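Local atomic coordinates of kallistatin (Homo sapiens, PDB entry 6F4V), a protein that inhibits tissue kallikrein as a secreted serpin, forming a stable equimolar complex with the enzyme and being cleaved at its own reactive site. Residues 284-287 with 288-292; 64-68 with 69-73. One frame throughout, in Å; residues are numbered along the deposited sequence.

Contact 1. Residues 284-287 with 288-292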
ATOM      1  N   ASP A 284       9.135   9.977   6.834  1.00 26.42           N
ATOM      2  CA  ASP A 284      10.421  10.662   7.077  1.00 28.35           C
ATOM      3  C   ASP A 284      11.147  10.110   8.297  1.00 29.73           C
ATOM      4  O   ASP A 284      12.374  10.199   8.343  1.00 31.44           O
ATOM      5  CB  ASP A 284      10.282  12.191   7.171  1.00 29.66           C
ATOM      6  CG  ASP A 284       9.301  12.608   8.193  1.00 30.48           C
ATOM      7  OD1 ASP A 284       8.102  12.659   7.847  1.00 30.34           O
ATOM      8  OD2 ASP A 284       9.724  12.819   9.360  1.00 31.82           O
ATOM      9  N   GLN A 285      10.405   9.512   9.236  1.00 30.00           N
ATOM     10  CA  GLN A 285      10.978   8.837  10.403  1.00 32.22           C
ATOM     11  C   GLN A 285      11.308   7.365  10.168  1.00 31.63           C
ATOM     12  O   GLN A 285      12.235   6.845  10.793  1.00 35.30           O
ATOM     13  CB  GLN A 285      10.081   9.030  11.647  1.00 33.41           C
ATOM     14  CG  GLN A 285      10.052  10.484  12.118  1.00 35.89           C
ATOM     15  CD  GLN A 285       8.998  10.762  13.195  1.00 38.22           C
ATOM     16  OE1 GLN A 285       8.255   9.871  13.586  1.00 41.22           O
ATOM     17  NE2 GLN A 285       8.926  12.019  13.666  1.00 39.45           N
ATOM     18  N   ILE A 286      10.623   6.715   9.231  1.00 28.29           N
ATOM     19  CA  ILE A 286      10.797   5.284   8.946  1.00 26.70           C
ATOM     20  C   ILE A 286      11.793   4.972   7.834  1.00 25.30           C
ATOM     21  O   ILE A 286      12.660   4.120   7.994  1.00 25.51           O
ATOM     22  CB  ILE A 286       9.426   4.646   8.585  1.00 26.61           C
ATOM     23  CG1 ILE A 286       8.470   4.692   9.787  1.00 28.32           C
ATOM     24  CG2 ILE A 286       9.570   3.203   8.079  1.00 26.21           C
ATOM     25  CD1 ILE A 286       7.001   4.560   9.384  1.00 28.39           C
ATOM     26  N   LEU A 287      11.681   5.667   6.709  1.00 24.56           N
ATOM     27  CA  LEU A 287      12.439   5.325   5.522  1.00 24.64           C
ATOM     28  C   LEU A 287      13.937   5.455   5.614  1.00 25.37           C
ATOM     29  O   LEU A 287      14.621   4.749   4.901  1.00 25.16           O
ATOM     30  CB  LEU A 287      11.927   6.062   4.295  1.00 25.16           C
ATOM     31  CG  LEU A 287      10.521   5.693   3.807  1.00 25.45           C
ATOM     32  CD1 LEU A 287      10.213   6.495   2.569  1.00 26.37           C
ATOM     33  CD2 LEU A 287      10.295   4.223   3.550  1.00 26.01           C
ATOM     34  N   PRO A 288      14.478   6.295   6.521  1.00 26.71           N
ATOM     35  CA  PRO A 288      15.931   6.240   6.662  1.00 28.06           C
ATOM     36  C   PRO A 288      16.469   4.847   7.028  1.00 29.42           C
ATOM     37  O   PRO A 288      17.633   4.549   6.732  1.00 32.61           O
ATOM     38  CB  PRO A 288      16.207   7.245   7.797  1.00 28.46           C
ATOM     39  CG  PRO A 288      15.115   8.234   7.644  1.00 28.04           C
ATOM     40  CD  PRO A 288      13.904   7.397   7.310  1.00 27.35           C
ATOM     41  N   ARG A 289      15.647   4.007   7.661  1.00 28.58           N
ATOM     42  CA  ARG A 289      16.033   2.639   7.961  1.00 28.97           C
ATOM     43  C   ARG A 289      15.769   1.630   6.851  1.00 28.57           C
ATOM     44  O   ARG A 289      16.066   0.457   7.043  1.00 28.51           O
ATOM     45  CB  ARG A 289      15.404   2.197   9.272  1.00 30.14           C
ATOM     46  CG  ARG A 289      15.942   2.998  10.435  1.00 31.98           C
ATOM     47  CD  ARG A 289      15.415   2.540  11.784  1.00 33.35           C
ATOM     48  NE  ARG A 289      13.963   2.570  11.922  1.00 33.21           N
ATOM     49  CZ  ARG A 289      13.209   3.673  11.982  1.00 34.95           C
ATOM     50  NH1 ARG A 289      13.737   4.890  11.869  1.00 35.90           N
ATOM     51  NH2 ARG A 289      11.896   3.562  12.113  1.00 35.15           N
ATOM     52  N   LEU A 290      15.260   2.077   5.697  1.00 28.09           N
ATOM     53  CA  LEU A 290      15.049   1.223   4.529  1.00 28.47           C
ATOM     54  C   LEU A 290      15.829   1.690   3.311  1.00 28.76           C
ATOM     55  O   LEU A 290      15.442   1.389   2.190  1.00 28.81           O
ATOM     56  CB  LEU A 290      13.554   1.178   4.189  1.00 28.88           C
ATOM     57  CG  LEU A 290      12.661   0.528   5.220  1.00 28.86           C
ATOM     58  CD1 LEU A 290      11.189   0.648   4.859  1.00 29.68           C
ATOM     59  CD2 LEU A 290      13.044  -0.936   5.405  1.00 30.29           C
ATOM     60  N   GLY A 291      16.920   2.417   3.527  1.00 28.93           N
ATOM     61  CA  GLY A 291      17.805   2.849   2.450  1.00 28.66           C
ATOM     62  C   GLY A 291      17.719   4.314   2.043  1.00 27.26           C
ATOM     63  O   GLY A 291      18.381   4.708   1.072  1.00 27.50           O
ATOM     64  N   PHE A 292      16.923   5.114   2.753  1.00 25.82           N
ATOM     65  CA  PHE A 292      16.670   6.488   2.324  1.00 26.70           C
ATOM     66  C   PHE A 292      17.391   7.524   3.205  1.00 27.30           C
ATOM     67  O   PHE A 292      16.922   8.651   3.340  1.00 26.66           O
ATOM     68  CB  PHE A 292      15.167   6.770   2.286  1.00 25.89           C
ATOM     69  CG  PHE A 292      14.424   5.882   1.300  1.00 25.42           C
ATOM     70  CD1 PHE A 292      14.074   4.587   1.654  1.00 25.33           C
ATOM     71  CD2 PHE A 292      14.149   6.325   0.028  1.00 25.54           C
ATOM     72  CE1 PHE A 292      13.399   3.762   0.767  1.00 24.96           C
ATOM     73  CE2 PHE A 292      13.469   5.502  -0.873  1.00 26.40           C
ATOM     74  CZ  PHE A 292      13.089   4.237  -0.494  1.00 25.17           C
TER
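F292 folds back beside L287, five residues earlier, and its side chain can be followed outward along that neighbour. F292 CB sits 3.3 Å from L287 O. With CG anti to the carbonyl carbon (chi1 -62°), the ring lies alongside the leucine; F292 CD1 brings the ring edge, in plane, to L287 O and also touches L287 CB at 3.7 Å. Farther out, F292 CE1 approaches L287 CD2, while L287 CD1 lies over a ring face. This is how the serpin chain leaves helix 283-286, which follows a long strand of the main sheet: L287 O takes L290 N at 2.9 Å and F292 N at 3.2 Å from opposite faces of its plane, and G291, at positive phi, turns the chain between these donors. An alanine in place of F292 would probably strip L287 of the ring beside its CB and CD2 and take from L59 its contact here, opening a gap next to the leucine. On the outer side, R289 bends at chi3 (-58°), and R289 NH1 reaches Q285 O at 2.7 Å, in the carbonyl plane but tilted from that of the guanidinium; I286 O lies over the guanidinium face and accepts R289 N. R289 NE forms a salt bridge with E23 of helix 6-23.

Contact 2. Residues 64-68 with 69-73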
ATOM      1  N   THR A  64      21.891  -1.854 -12.192  1.00 41.06           N
ATOM      2  CA  THR A  64      22.730  -2.595 -13.149  1.00 44.30           C
ATOM      3  C   THR A  64      21.880  -3.340 -14.165  1.00 44.65           C
ATOM      4  O   THR A  64      22.320  -3.579 -15.276  1.00 45.77           O
ATOM      5  CB  THR A  64      23.668  -3.576 -12.400  1.00 46.47           C
ATOM      6  OG1 THR A  64      24.581  -2.812 -11.596  1.00 46.73           O
ATOM      7  CG2 THR A  64      24.480  -4.405 -13.361  1.00 50.21           C
ATOM      8  N   GLU A  65      20.666  -3.724 -13.769  1.00 43.00           N
ATOM      9  CA  GLU A  65      19.737  -4.464 -14.619  1.00 44.75           C
ATOM     10  C   GLU A  65      18.708  -3.563 -15.290  1.00 43.17           C
ATOM     11  O   GLU A  65      18.327  -3.826 -16.425  1.00 44.50           O
ATOM     12  CB  GLU A  65      19.029  -5.540 -13.815  1.00 46.55           C
ATOM     13  CG  GLU A  65      20.009  -6.596 -13.333  1.00 50.48           C
ATOM     14  CD  GLU A  65      19.377  -7.696 -12.512  1.00 54.07           C
ATOM     15  OE1 GLU A  65      18.173  -7.594 -12.151  1.00 55.43           O
ATOM     16  OE2 GLU A  65      20.110  -8.673 -12.217  1.00 57.48           O
ATOM     17  N   LEU A  66      18.292  -2.496 -14.609  1.00 39.46           N
ATOM     18  CA  LEU A  66      17.254  -1.609 -15.106  1.00 38.34           C
ATOM     19  C   LEU A  66      17.805  -0.226 -15.293  1.00 36.66           C
ATOM     20  O   LEU A  66      18.511   0.280 -14.448  1.00 36.62           O
ATOM     21  CB  LEU A  66      16.078  -1.521 -14.100  1.00 38.73           C
ATOM     22  CG  LEU A  66      15.351  -2.827 -13.801  1.00 39.68           C
ATOM     23  CD1 LEU A  66      14.126  -2.554 -12.942  1.00 39.90           C
ATOM     24  CD2 LEU A  66      14.962  -3.522 -15.089  1.00 40.80           C
ATOM     25  N   SER A  67      17.424   0.406 -16.386  1.00 35.88           N
ATOM     26  CA  SER A  67      17.651   1.825 -16.558  1.00 36.65           C
ATOM     27  C   SER A  67      16.577   2.620 -15.827  1.00 36.70           C
ATOM     28  O   SER A  67      15.487   2.108 -15.481  1.00 33.35           O
ATOM     29  CB  SER A  67      17.613   2.187 -18.041  1.00 37.96           C
ATOM     30  OG  SER A  67      16.296   2.071 -18.550  1.00 38.22           O
ATOM     31  N   GLU A  68      16.880   3.886 -15.633  1.00 37.13           N
ATOM     32  CA  GLU A  68      15.932   4.823 -15.048  1.00 39.42           C
ATOM     33  C   GLU A  68      14.675   4.853 -15.875  1.00 37.66           C
ATOM     34  O   GLU A  68      13.559   4.849 -15.336  1.00 36.40           O
ATOM     35  CB  GLU A  68      16.515   6.210 -15.045  1.00 43.64           C
ATOM     36  CG  GLU A  68      16.579   6.829 -13.696  1.00 48.31           C
ATOM     37  CD  GLU A  68      17.324   8.119 -13.779  1.00 52.31           C
ATOM     38  OE1 GLU A  68      18.436   8.181 -13.219  1.00 58.26           O
ATOM     39  OE2 GLU A  68      16.790   9.042 -14.439  1.00 55.76           O
ATOM     40  N   SER A  69      14.873   4.885 -17.190  1.00 35.53           N
ATOM     41  CA  SER A  69      13.775   4.825 -18.139  1.00 35.76           C
ATOM     42  C   SER A  69      12.917   3.563 -17.976  1.00 34.07           C
ATOM     43  O   SER A  69      11.695   3.660 -18.010  1.00 33.47           O
ATOM     44  CB  SER A  69      14.283   5.007 -19.584  1.00 36.82           C
ATOM     45  OG  SER A  69      13.223   4.899 -20.506  1.00 37.79           O
ATOM     46  N   ASP A  70      13.535   2.401 -17.760  1.00 32.59           N
ATOM     47  CA  ASP A  70      12.776   1.176 -17.490  1.00 32.54           C
ATOM     48  C   ASP A  70      11.879   1.351 -16.234  1.00 29.56           C
ATOM     49  O   ASP A  70      10.758   0.856 -16.202  1.00 29.29           O
ATOM     50  CB  ASP A  70      13.706  -0.030 -17.187  1.00 34.75           C
ATOM     51  CG  ASP A  70      14.476  -0.554 -18.411  1.00 37.93           C
ATOM     52  OD1 ASP A  70      13.937  -0.525 -19.543  1.00 38.20           O
ATOM     53  OD2 ASP A  70      15.622  -1.026 -18.184  1.00 39.30           O
ATOM     54  N   VAL A  71      12.389   2.015 -15.213  1.00 28.03           N
ATOM     55  CA  VAL A  71      11.627   2.200 -13.952  1.00 27.62           C
ATOM     56  C   VAL A  71      10.430   3.090 -14.224  1.00 27.06           C
ATOM     57  O   VAL A  71       9.300   2.718 -13.934  1.00 24.98           O
ATOM     58  CB  VAL A  71      12.526   2.763 -12.840  1.00 27.90           C
ATOM     59  CG1 VAL A  71      11.728   3.098 -11.582  1.00 28.17           C
ATOM     60  CG2 VAL A  71      13.617   1.743 -12.507  1.00 28.77           C
ATOM     61  N   HIS A  72      10.677   4.269 -14.807  1.00 26.71           N
ATOM     62  CA  HIS A  72       9.617   5.253 -14.989  1.00 26.61           C
ATOM     63  C   HIS A  72       8.565   4.809 -15.998  1.00 26.35           C
ATOM     64  O   HIS A  72       7.367   4.933 -15.757  1.00 25.41           O
ATOM     65  CB  HIS A  72      10.198   6.612 -15.328  1.00 27.89           C
ATOM     66  CG  HIS A  72      10.948   7.220 -14.191  1.00 28.12           C
ATOM     67  ND1 HIS A  72      10.339   7.507 -12.990  1.00 28.49           N
ATOM     68  CD2 HIS A  72      12.247   7.597 -14.061  1.00 29.86           C
ATOM     69  CE1 HIS A  72      11.236   8.026 -12.168  1.00 28.69           C
ATOM     70  NE2 HIS A  72      12.404   8.083 -12.785  1.00 28.68           N
ATOM     71  N   ARG A  73       9.004   4.258 -17.116  1.00 26.97           N
ATOM     72  CA  ARG A  73       8.062   3.691 -18.079  1.00 27.51           C
ATOM     73  C   ARG A  73       7.277   2.499 -17.514  1.00 27.12           C
ATOM     74  O   ARG A  73       6.092   2.323 -17.816  1.00 26.34           O
ATOM     75  CB  ARG A  73       8.814   3.318 -19.369  1.00 30.26           C
ATOM     76  CG  ARG A  73       9.427   4.514 -20.078  1.00 31.89           C
ATOM     77  CD  ARG A  73       8.431   5.630 -20.358  1.00 34.11           C
ATOM     78  NE  ARG A  73       9.065   6.794 -20.982  1.00 36.90           N
ATOM     79  CZ  ARG A  73       8.415   7.905 -21.351  1.00 39.10           C
ATOM     80  NH1 ARG A  73       7.087   8.009 -21.197  1.00 38.59           N
ATOM     81  NH2 ARG A  73       9.096   8.916 -21.881  1.00 38.72           N
TER
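S67 and D70 exchange hydrogen bonds across the first turn of helix 68-83, each backbone N–H being taken by the other's side chain. S67 OG, held between the backbone N and the carbonyl carbon at chi1 70°, accepts D70 N at 2.9 Å. In return D70 OD2 accepts S67 N, also at 2.9 Å, along a fairly straight path (163°) that comes in from above the carboxylate plane. The pair is a capping box, with S67 as N-cap. The two reciprocal bonds leave both side chains little freedom to turn.

Deeper in the turn the ordinary helical pattern takes over. S67 O receives V71 N at 3.1 Å, and E68 O receives H72 N at 3.0 Å, the latter donor nearly on the line of the carbonyl. H72 CD2 also comes within 3.3 Å of E68 O, to which the imidazole is set obliquely. Both polar side chains here find their main partners beyond the turn: E68 OE2 makes a salt bridge with R52 of helix 49-58, and H72 ND1 bonds to Y117 OH.

Bracketing the box, L66 CD1 reaches V71 CG2 at 4.3 Å, a loose hydrophobic staple whose two side chains also meet F61. Outside the two segments, D70 OD1 has a weak, long ion pair with K4 NZ. A carboxylate at the amino end of a helix, close to the N–H groups of its first turn, is probably stabilised in its charged form, so the box should favour both the start of the helix here and the ionised aspartate.

In the fold
The two contacts illustrate opposite ends of helices. Contact 2 begins helix 68-83, where the first-turn amides include a donor that a serine side chain satisfies; contact 1 lies where the chain leaves helix 283-286, and there backbone carbonyls accept from later amides and an arginine. Both are partly buried, but the centre of contact 1 lies about 16 Å from the chain centre, against helix 6-23, and that of contact 2 about 21 Å from it, beside helix 49-58. Their centres are about 22 Å apart and they do not touch. Apolar side chains of both nevertheless reach the segment just after helix 49-58, F292 packing on L59 and the staple on F61.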